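PDB 4PQ1: putative electron transport related protein from Corynebacterium diphtheriae, which probably works as a thioredoxin-like thiol-disulphide oxidoreductase of the DsbF type, exchanging electrons through a pair of cysteines that can close into a disulphide. Local coordinates for residues 19-24 and 134-139; 25-30 and 111-116; 46-51 and 126-131; 78-83 and 102-107. One frame throughout, in Å; residues are numbered along the deposited sequence.

Contact 1: 19-24 and 134-139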
# COMPACT_ATOMS: atom_id res chain seq x y z
N GLY A 19 -2.11 -16.51 12.91
CA GLY A 19 -2.93 -16.59 14.11
C GLY A 19 -3.47 -15.26 14.59
O GLY A 19 -4.59 -15.18 15.10
N GLU A 20 -2.70 -14.19 14.42
CA GLU A 20 -3.08 -12.89 14.98
C GLU A 20 -3.63 -11.93 13.95
O GLU A 20 -3.81 -10.74 14.23
CB GLU A 20 -1.88 -12.25 15.68
CG GLU A 20 -0.60 -12.33 14.88
CD GLU A 20 0.60 -11.79 15.62
OE1 GLU A 20 0.40 -10.99 16.57
OE2 GLU A 20 1.74 -12.17 15.27
N ARG A 21 -3.91 -12.43 12.75
CA ARG A 21 -4.33 -11.56 11.67
C ARG A 21 -5.83 -11.32 11.63
O ARG A 21 -6.62 -12.21 11.96
CB ARG A 21 -3.90 -12.13 10.32
CG ARG A 21 -2.45 -11.91 10.01
CD ARG A 21 -2.07 -12.57 8.70
NE ARG A 21 -0.67 -12.96 8.72
CZ ARG A 21 -0.10 -13.71 7.79
NH1 ARG A 21 -0.83 -14.13 6.76
NH2 ARG A 21 1.18 -14.05 7.88
N ALA A 22 -6.20 -10.11 11.22
CA ALA A 22 -7.59 -9.78 10.97
C ALA A 22 -7.67 -9.01 9.66
O ALA A 22 -6.73 -8.31 9.30
CB ALA A 22 -8.17 -8.95 12.12
N PRO A 23 -8.78 -9.15 8.94
CA PRO A 23 -8.95 -8.43 7.67
C PRO A 23 -9.04 -6.90 7.84
O PRO A 23 -9.50 -6.43 8.88
CB PRO A 23 -10.27 -9.00 7.12
CG PRO A 23 -10.99 -9.57 8.34
CD PRO A 23 -9.91 -10.05 9.24
N VAL A 24 -8.58 -6.15 6.84
CA VAL A 24 -8.77 -4.69 6.83
C VAL A 24 -10.20 -4.37 6.43
O VAL A 24 -10.87 -5.18 5.79
CB VAL A 24 -7.80 -3.96 5.86
CG1 VAL A 24 -6.42 -3.77 6.49
CG2 VAL A 24 -7.73 -4.69 4.53
N GLN A 134 -6.53 -13.10 2.39
CA GLN A 134 -7.76 -12.75 3.10
C GLN A 134 -7.75 -11.27 3.40
O GLN A 134 -8.60 -10.76 4.14
CB GLN A 134 -7.92 -13.57 4.39
CG GLN A 134 -8.05 -15.08 4.15
CD GLN A 134 -8.13 -15.86 5.43
OE1 GLN A 134 -8.99 -15.60 6.28
NE2 GLN A 134 -7.23 -16.82 5.60
N HIS A 135 -6.78 -10.58 2.79
CA HIS A 135 -6.62 -9.14 2.92
C HIS A 135 -6.44 -8.78 4.38
O HIS A 135 -7.08 -7.87 4.90
CB HIS A 135 -7.79 -8.40 2.27
CG HIS A 135 -7.81 -8.49 0.77
ND1 HIS A 135 -8.79 -7.91 -0.01
CD2 HIS A 135 -6.96 -9.10 -0.10
CE1 HIS A 135 -8.55 -8.16 -1.29
NE2 HIS A 135 -7.44 -8.88 -1.37
N ARG A 136 -5.52 -9.49 5.03
CA ARG A 136 -5.15 -9.25 6.41
C ARG A 136 -3.70 -8.88 6.41
O ARG A 136 -2.91 -9.51 5.72
CB ARG A 136 -5.36 -10.52 7.29
CG ARG A 136 -6.64 -11.29 7.02
CD ARG A 136 -6.70 -12.61 7.82
NE ARG A 136 -5.64 -13.55 7.47
CZ ARG A 136 -5.43 -14.71 8.10
NH1 ARG A 136 -6.21 -15.06 9.12
NH2 ARG A 136 -4.45 -15.53 7.72
N PRO A 137 -3.32 -7.85 7.18
CA PRO A 137 -1.90 -7.52 7.05
C PRO A 137 -0.99 -8.63 7.57
O PRO A 137 -1.22 -9.18 8.64
CB PRO A 137 -1.77 -6.24 7.87
CG PRO A 137 -3.12 -5.60 7.77
CD PRO A 137 -4.08 -6.77 7.82
N ALA A 138 0.02 -8.97 6.78
CA ALA A 138 1.06 -9.90 7.18
C ALA A 138 2.29 -9.12 7.63
O ALA A 138 3.14 -9.63 8.35
CB ALA A 138 1.40 -10.83 6.04
N ALA A 139 2.38 -7.88 7.15
CA ALA A 139 3.51 -7.02 7.47
C ALA A 139 3.11 -5.56 7.29
O ALA A 139 2.41 -5.22 6.34
CB ALA A 139 4.71 -7.37 6.60
O HOH W 1 -8.34 -14.30 10.01
O HOH W 2 -3.20 -8.56 10.72
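R21 and R136 cross at about a right angle, the CB of R21 lying against the guanidinium of R136. R21 sends CG anti to its carbonyl carbon (chi1 -78°) and runs extended from there to NE, its methylenes passing the backbone oxygen of P137, with CG 3.3 Å from P137 O. Its guanidinium then comes to lie with one face on A138, whose CB sits 3.6 Å above the plane, over the centre. R136 bends instead: chi3 of -63° turns NE aside, and the guanidinium has R21 CB toward the rim of one face and Q134 NE2 over the opposite face. The two charged planes stand 78° apart, with R21 NH1 and R136 NH2 4.0 Å from each other. That closeness is probably eased by D132, whose carboxylate makes salt bridges to both arginines, and R21 NE is also hydrogen-bonded to Y16 O.

The loop 19-24 thus lies against the start of strand 137-141, near one side of the central mixed sheet of this thioredoxin-like fold. A138 and A139 both face V130 there, forming a classic beta bulge. Farther along, V24 N donates to H135 O at 3.0 Å, and V24 CG2, in the crowded position between its own backbone N and carbonyl carbon, packs 3.3 Å from that same H135 O. V24 CG1 meets the ring of P137 at CG, 4.0 Å away. A22 O rests 3.3 Å from R136 CB, and a water that donates to P137 O at 2.9 Å also takes a weak bond from A22 N.

Contact 2: 25-30 and 111-116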
# COMPACT_ATOMS: atom_id res chain seq x y z
N SER A 25 -10.66 -3.16 6.77
CA SER A 25 -11.98 -2.71 6.35
C SER A 25 -12.05 -2.57 4.83
O SER A 25 -11.08 -2.85 4.12
CB SER A 25 -12.35 -1.38 7.00
OG SER A 25 -12.14 -1.40 8.40
N GLU A 26 -13.21 -2.12 4.35
CA GLU A 26 -13.42 -1.95 2.93
C GLU A 26 -12.62 -0.76 2.42
O GLU A 26 -12.74 0.35 2.95
CB GLU A 26 -14.90 -1.75 2.62
CG GLU A 26 -15.21 -1.76 1.13
CD GLU A 26 -16.43 -0.93 0.78
OE1 GLU A 26 -16.47 0.25 1.20
OE2 GLU A 26 -17.34 -1.44 0.10
N ILE A 27 -11.79 -1.00 1.42
CA ILE A 27 -11.04 0.07 0.79
C ILE A 27 -11.52 0.22 -0.65
O ILE A 27 -11.40 -0.70 -1.46
CB ILE A 27 -9.52 -0.18 0.80
CG1 ILE A 27 -9.04 -0.60 2.19
CG2 ILE A 27 -8.78 1.07 0.36
CD1 ILE A 27 -9.07 0.50 3.20
N ARG A 28 -12.09 1.39 -0.94
CA ARG A 28 -12.54 1.77 -2.27
C ARG A 28 -12.35 3.27 -2.39
O ARG A 28 -12.31 3.96 -1.36
CB ARG A 28 -14.01 1.37 -2.48
CG ARG A 28 -14.41 1.16 -3.94
CD ARG A 28 -15.53 0.11 -4.07
NE ARG A 28 -15.79 -0.23 -5.48
CZ ARG A 28 -16.73 -1.08 -5.90
NH1 ARG A 28 -17.51 -1.71 -5.03
NH2 ARG A 28 -16.87 -1.31 -7.21
N GLY A 29 -12.20 3.79 -3.61
CA GLY A 29 -12.06 5.23 -3.80
C GLY A 29 -11.82 5.72 -5.22
O GLY A 29 -11.71 4.94 -6.17
N GLU A 30 -11.76 7.04 -5.37
CA GLU A 30 -11.43 7.65 -6.66
C GLU A 30 -10.03 7.22 -7.06
O GLU A 30 -9.09 7.28 -6.26
CB GLU A 30 -11.53 9.19 -6.59
CG GLU A 30 -11.17 9.89 -7.89
CD GLU A 30 -10.96 11.41 -7.76
OE1 GLU A 30 -11.57 12.01 -6.85
OE2 GLU A 30 -10.20 11.99 -8.57
N PHE A 111 -5.75 11.26 3.23
CA PHE A 111 -5.41 9.95 3.77
C PHE A 111 -6.51 9.43 4.71
O PHE A 111 -6.23 8.92 5.79
CB PHE A 111 -4.03 10.02 4.46
CG PHE A 111 -3.36 8.67 4.64
CD1 PHE A 111 -3.94 7.51 4.13
CD2 PHE A 111 -2.12 8.57 5.25
CE1 PHE A 111 -3.33 6.30 4.29
CE2 PHE A 111 -1.49 7.34 5.39
CZ PHE A 111 -2.10 6.20 4.92
N LYS A 112 -7.75 9.54 4.27
CA LYS A 112 -8.88 9.08 5.04
C LYS A 112 -8.82 7.55 5.16
O LYS A 112 -9.33 6.97 6.12
CB LYS A 112 -10.20 9.53 4.41
CG LYS A 112 -10.55 10.99 4.67
CD LYS A 112 -11.80 11.41 3.89
CE LYS A 112 -12.22 12.82 4.26
NZ LYS A 112 -12.44 12.99 5.73
N THR A 113 -8.16 6.92 4.19
CA THR A 113 -7.98 5.46 4.15
C THR A 113 -7.28 4.93 5.40
O THR A 113 -7.45 3.77 5.78
CB THR A 113 -7.17 5.04 2.91
OG1 THR A 113 -7.86 5.44 1.73
CG2 THR A 113 -6.99 3.54 2.86
N ALA A 114 -6.48 5.78 6.04
CA ALA A 114 -5.74 5.36 7.22
C ALA A 114 -6.70 4.83 8.28
O ALA A 114 -6.37 3.91 9.03
CB ALA A 114 -4.91 6.52 7.78
N ALA A 115 -7.90 5.40 8.32
CA ALA A 115 -8.91 5.06 9.31
C ALA A 115 -9.49 3.67 9.05
O ALA A 115 -9.88 2.96 9.99
CB ALA A 115 -10.02 6.10 9.31
N GLN A 116 -9.54 3.29 7.78
CA GLN A 116 -10.03 1.98 7.39
C GLN A 116 -8.94 0.91 7.48
O GLN A 116 -9.22 -0.29 7.43
CB GLN A 116 -10.59 2.04 5.99
CG GLN A 116 -11.85 2.87 5.91
CD GLN A 116 -11.88 3.79 4.70
OE1 GLN A 116 -11.69 3.34 3.56
NE2 GLN A 116 -12.12 5.07 4.94
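The carbonyl oxygen of Q116 is gripped twice by S25. The backbone S25 N donates to Q116 O at 3.3 Å, with a rather bent N-H...O angle of 142°, and S25 OG adds a weak bond to the same oxygen. The serine can do both because its OG stands anti to the carbonyl carbon and beside its own N (chi1 -50°), which puts hydroxyl and amide next to each other in front of one acceptor. S25 CB follows, 4.0 Å from Q116 CB.

Beyond this polar end the contact turns apolar. In I27, chi1 puts CG1 anti to the carbonyl carbon and chi2 of -71° then turns CD1 toward the helix, where it touches Q116 CB at 3.5 Å and T113 CG2 at 3.7 Å. I27 CG2 also lies 3.9 Å from T113 CG2, the isoleucine and threonine side chains crossing at about a right angle. In the thioredoxin-like fold this joins two peripheral pieces: the lead-in to strand 28-30, which pairs antiparallel with strand 36-38, and the short, weakly bonded helix 113-116 that follows strand 105-107. L39, L117 and I106 also pack against I27, making it part of the buried core, whereas S25 and E26 lie nearer the surface.

T113 uses its two branches differently. Its methyl CG2, anti to the backbone N, is the branch that meets I27, while its hydroxyl is hydrogen-bonded to the carboxylate of D108. The other carboxylate oxygen of D108 accepts a hydrogen bond from the backbone N of K112.

Contact 3: 46-51 and 126-131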
# COMPACT_ATOMS: atom_id res chain seq x y z
N ILE A 46 -3.21 -11.52 -3.35
CA ILE A 46 -2.29 -10.77 -2.52
C ILE A 46 -2.33 -9.28 -2.91
O ILE A 46 -2.44 -8.95 -4.09
CB ILE A 46 -0.85 -11.31 -2.64
CG1 ILE A 46 -0.76 -12.74 -2.11
CG2 ILE A 46 0.13 -10.42 -1.90
CD1 ILE A 46 0.61 -13.34 -2.32
N VAL A 47 -2.28 -8.40 -1.92
CA VAL A 47 -2.37 -6.98 -2.18
C VAL A 47 -1.34 -6.20 -1.36
O VAL A 47 -1.33 -6.28 -0.12
CB VAL A 47 -3.77 -6.43 -1.88
CG1 VAL A 47 -3.77 -4.92 -2.03
CG2 VAL A 47 -4.81 -7.05 -2.83
N VAL A 48 -0.48 -5.46 -2.06
CA VAL A 48 0.49 -4.61 -1.38
C VAL A 48 0.05 -3.16 -1.45
O VAL A 48 0.07 -2.55 -2.52
CB VAL A 48 1.90 -4.76 -2.00
CG1 VAL A 48 2.89 -3.89 -1.26
CG2 VAL A 48 2.34 -6.21 -1.94
N LEU A 49 -0.35 -2.62 -0.30
CA LEU A 49 -0.76 -1.21 -0.17
C LEU A 49 0.41 -0.31 0.14
O LEU A 49 1.22 -0.62 1.03
CB LEU A 49 -1.80 -1.04 0.94
CG LEU A 49 -3.09 -1.84 0.91
CD1 LEU A 49 -3.75 -1.72 2.27
CD2 LEU A 49 -3.97 -1.29 -0.20
N ASN A 50 0.49 0.81 -0.56
CA ASN A 50 1.58 1.75 -0.38
C ASN A 50 1.06 3.18 -0.42
O ASN A 50 0.47 3.61 -1.41
CB ASN A 50 2.64 1.54 -1.45
CG ASN A 50 3.74 2.57 -1.39
OD1 ASN A 50 3.79 3.47 -2.21
ND2 ASN A 50 4.63 2.45 -0.40
N ALA A 51 1.24 3.88 0.70
CA ALA A 51 0.90 5.29 0.78
C ALA A 51 2.08 6.12 0.30
O ALA A 51 3.21 5.94 0.77
CB ALA A 51 0.52 5.67 2.20
N PRO A 126 6.57 7.22 3.17
CA PRO A 126 5.68 6.13 2.76
C PRO A 126 5.39 5.12 3.88
O PRO A 126 6.10 5.07 4.88
CB PRO A 126 6.46 5.48 1.62
CG PRO A 126 7.88 5.64 2.04
CD PRO A 126 7.96 6.96 2.77
N THR A 127 4.30 4.38 3.70
CA THR A 127 3.96 3.21 4.52
C THR A 127 3.60 2.11 3.54
O THR A 127 2.93 2.36 2.53
CB THR A 127 2.77 3.46 5.48
OG1 THR A 127 3.19 4.33 6.54
CG2 THR A 127 2.21 2.11 6.11
N THR A 128 4.06 0.89 3.83
CA THR A 128 3.70 -0.23 2.99
C THR A 128 3.06 -1.34 3.81
O THR A 128 3.61 -1.78 4.82
CB THR A 128 4.91 -0.80 2.24
OG1 THR A 128 5.44 0.20 1.38
CG2 THR A 128 4.49 -2.00 1.41
N ILE A 129 1.88 -1.78 3.38
CA ILE A 129 1.21 -2.88 4.05
C ILE A 129 1.01 -4.06 3.11
O ILE A 129 0.38 -3.93 2.06
CB ILE A 129 -0.13 -2.45 4.62
CG1 ILE A 129 0.07 -1.29 5.59
CG2 ILE A 129 -0.80 -3.65 5.32
CD1 ILE A 129 -1.20 -0.67 6.08
N VAL A 130 1.56 -5.22 3.49
CA VAL A 130 1.38 -6.42 2.68
C VAL A 130 0.19 -7.20 3.23
O VAL A 130 0.24 -7.67 4.36
CB VAL A 130 2.64 -7.32 2.68
CG1 VAL A 130 2.44 -8.48 1.74
CG2 VAL A 130 3.89 -6.52 2.25
N LEU A 131 -0.88 -7.30 2.45
CA LEU A 131 -2.05 -8.06 2.84
C LEU A 131 -1.98 -9.47 2.26
O LEU A 131 -1.48 -9.64 1.15
CB LEU A 131 -3.33 -7.37 2.35
CG LEU A 131 -3.55 -5.91 2.71
CD1 LEU A 131 -4.85 -5.43 2.08
CD2 LEU A 131 -3.59 -5.75 4.21
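N50 holds CG anti to its backbone N (chi1 175°), and T128 holds OG1 anti to its carbonyl carbon (chi1 -62°); from these positions N50 ND2 donates to T128 OG1 at 3.0 Å, with the hydroxyl near the plane of the amide. N50 ND2 is also hydrogen-bonded to E62 OE1. The other branch of T128, its CG2 methyl, is anti to the backbone N and meets V48 CG1 at 3.6 Å. On the opposite face, L49 and L131 meet, their CD1 atoms 3.9 Å apart.

The strands run antiparallel. The hydrogen-bonded pair L49 and I129 exchanges two bonds, L49 N to I129 O at 2.8 Å and I129 N to L49 O at 2.7 Å. At V47 and L131, L131 N to V47 O is firm at 2.8 Å and the return bond is weak. Helices 63-73 and 147-156 cover the face of V48, N50, T128 and V130; L117 and P137 pack on that of L49, I129 and L131.

P126, preceded by a cis peptide bond, brings its CA within 3.2 Å of A51 O and touches the CxxC region holding the C56-C59 disulfide, the cis-proline arrangement characteristic of thioredoxin-fold active sites.

Contact 4: 78-83 and 102-107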
# COMPACT_ATOMS: atom_id res chain seq x y z
N THR A 78 -1.30 -7.77 -6.75
CA THR A 78 -1.16 -6.41 -7.25
C THR A 78 -0.63 -5.47 -6.17
O THR A 78 -0.83 -5.71 -4.97
CB THR A 78 -2.52 -5.85 -7.75
OG1 THR A 78 -2.30 -4.64 -8.48
CG2 THR A 78 -3.44 -5.54 -6.58
N VAL A 79 0.05 -4.41 -6.59
CA VAL A 79 0.29 -3.28 -5.71
C VAL A 79 -0.88 -2.32 -5.88
O VAL A 79 -1.43 -2.20 -6.98
CB VAL A 79 1.63 -2.57 -6.02
CG1 VAL A 79 1.82 -1.33 -5.14
CG2 VAL A 79 2.81 -3.54 -5.83
N VAL A 80 -1.30 -1.68 -4.80
CA VAL A 80 -2.27 -0.59 -4.88
C VAL A 80 -1.76 0.62 -4.12
O VAL A 80 -1.53 0.56 -2.92
CB VAL A 80 -3.64 -0.97 -4.30
CG1 VAL A 80 -4.55 0.25 -4.29
CG2 VAL A 80 -4.24 -2.09 -5.12
N GLY A 81 -1.56 1.73 -4.82
CA GLY A 81 -1.01 2.91 -4.18
C GLY A 81 -2.11 3.68 -3.50
O GLY A 81 -3.27 3.66 -3.92
N ILE A 82 -1.74 4.37 -2.44
CA ILE A 82 -2.65 5.31 -1.81
C ILE A 82 -1.97 6.68 -1.84
O ILE A 82 -1.12 6.99 -1.00
CB ILE A 82 -3.01 4.88 -0.37
CG1 ILE A 82 -3.67 3.50 -0.39
CG2 ILE A 82 -3.92 5.90 0.31
CD1 ILE A 82 -3.97 2.95 0.97
N ASN A 83 -2.34 7.48 -2.82
CA ASN A 83 -1.71 8.78 -3.05
C ASN A 83 -2.25 9.80 -2.05
O ASN A 83 -3.44 10.13 -2.07
CB ASN A 83 -1.95 9.20 -4.50
CG ASN A 83 -1.43 10.60 -4.83
OD1 ASN A 83 -2.19 11.44 -5.30
ND2 ASN A 83 -0.15 10.84 -4.59
N THR A 102 2.66 1.09 -13.43
CA THR A 102 1.50 0.54 -14.11
C THR A 102 0.43 0.03 -13.17
O THR A 102 -0.60 -0.48 -13.62
CB THR A 102 1.90 -0.61 -15.04
OG1 THR A 102 2.39 -1.71 -14.27
CG2 THR A 102 2.98 -0.16 -16.00
N TYR A 103 0.64 0.17 -11.86
CA TYR A 103 -0.37 -0.26 -10.89
C TYR A 103 -1.27 0.90 -10.43
O TYR A 103 -0.87 2.07 -10.46
CB TYR A 103 0.30 -0.94 -9.69
CG TYR A 103 1.31 -0.12 -8.92
CD1 TYR A 103 0.91 0.76 -7.92
CD2 TYR A 103 2.67 -0.28 -9.15
CE1 TYR A 103 1.85 1.49 -7.20
CE2 TYR A 103 3.61 0.44 -8.43
CZ TYR A 103 3.19 1.32 -7.45
OH TYR A 103 4.11 2.03 -6.73
N PRO A 104 -2.51 0.57 -10.02
CA PRO A 104 -3.48 1.63 -9.71
C PRO A 104 -3.20 2.30 -8.38
O PRO A 104 -2.56 1.69 -7.51
CB PRO A 104 -4.81 0.89 -9.67
CG PRO A 104 -4.44 -0.46 -9.15
CD PRO A 104 -3.05 -0.76 -9.67
N SER A 105 -3.66 3.54 -8.23
CA SER A 105 -3.58 4.25 -6.96
C SER A 105 -4.95 4.81 -6.60
O SER A 105 -5.68 5.28 -7.47
CB SER A 105 -2.56 5.39 -7.00
OG SER A 105 -1.23 4.93 -6.80
N ILE A 106 -5.29 4.74 -5.33
CA ILE A 106 -6.43 5.48 -4.83
C ILE A 106 -6.01 6.93 -4.59
O ILE A 106 -5.02 7.18 -3.91
CB ILE A 106 -6.99 4.87 -3.54
CG1 ILE A 106 -7.51 3.47 -3.83
CG2 ILE A 106 -8.06 5.77 -2.96
CD1 ILE A 106 -8.14 2.83 -2.64
N TYR A 107 -6.75 7.87 -5.16
CA TYR A 107 -6.45 9.28 -4.91
C TYR A 107 -7.10 9.76 -3.62
O TYR A 107 -8.31 9.96 -3.54
CB TYR A 107 -6.90 10.14 -6.09
CG TYR A 107 -6.53 11.60 -5.94
CD1 TYR A 107 -5.21 12.00 -5.96
CD2 TYR A 107 -7.52 12.57 -5.77
CE1 TYR A 107 -4.87 13.34 -5.82
CE2 TYR A 107 -7.19 13.89 -5.63
CZ TYR A 107 -5.86 14.27 -5.65
OH TYR A 107 -5.53 15.60 -5.50
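V79 lays a methyl over the ring of Y103 where strands 78-83 and 105-107 come together, the two parallel strands of a beta-alpha-beta unit whose connection is helix 89-98. V79 CG1 stands over the ring face, 3.6 Å from its centroid, a CH-pi contact. Y103 is set up for it by chi1 of 58°, which places CG between the backbone N and the carbonyl carbon, while the ring edge faces G81 N. H70, L66 and Q67 of helix 63-73 pack round the same tyrosine.

At G81 the strands come close: S105 OG sits on the side where a side chain at this position would project, 3.3 Å from G81 CA, and the CA atoms of G81 and S105 are 4.0 Å apart. The serine hydroxyl is hydrogen-bonded to W52 NE1. On the other face of the sheet the bumps are apolar. V80 meets P104 with CG2 and I106 with CG1, both loosely, and V37 of strand 36-38 closes over all three. The P104 ring fits against the backbone next to it, with CD 3.5 Å from V79 O.

The backbones are zipped by G81 N to P104 O at 2.9 Å, I106 N to G81 O at 2.7 Å and N83 N to I106 O at 2.9 Å. N83 and Y107 lie side by side, pointing the same way, and both reach D86, through N83 ND2 to the carboxylate and Y107 OH to the backbone O. Between them, N83 OD1 meets the edge of the Y107 ring, 3.1 Å from CD1.

How the contacts relate
From the N terminus, 19-24 waits longest for its partner: contact 1 closes only at 134-139 and so encloses the other three. Segment 25-30 follows and meets 111-116, while 46-51 meets 126-131, so contacts 2 and 3 cross along the chain. Contact 4, between 78-83 and 102-107, is the shortest loop and lies within both. In space, contacts 3 and 4 share one sheet, linked where strands 46-52 and 77-83 pair, and contact 1 joins it through strand 137-141 beside 127-131. Contact 2 ties the peripheral strand 28-30 and helix 113-116 to contact 4, through E30 O, probably hydrogen-bonded to Y107 N, and T113 against I82.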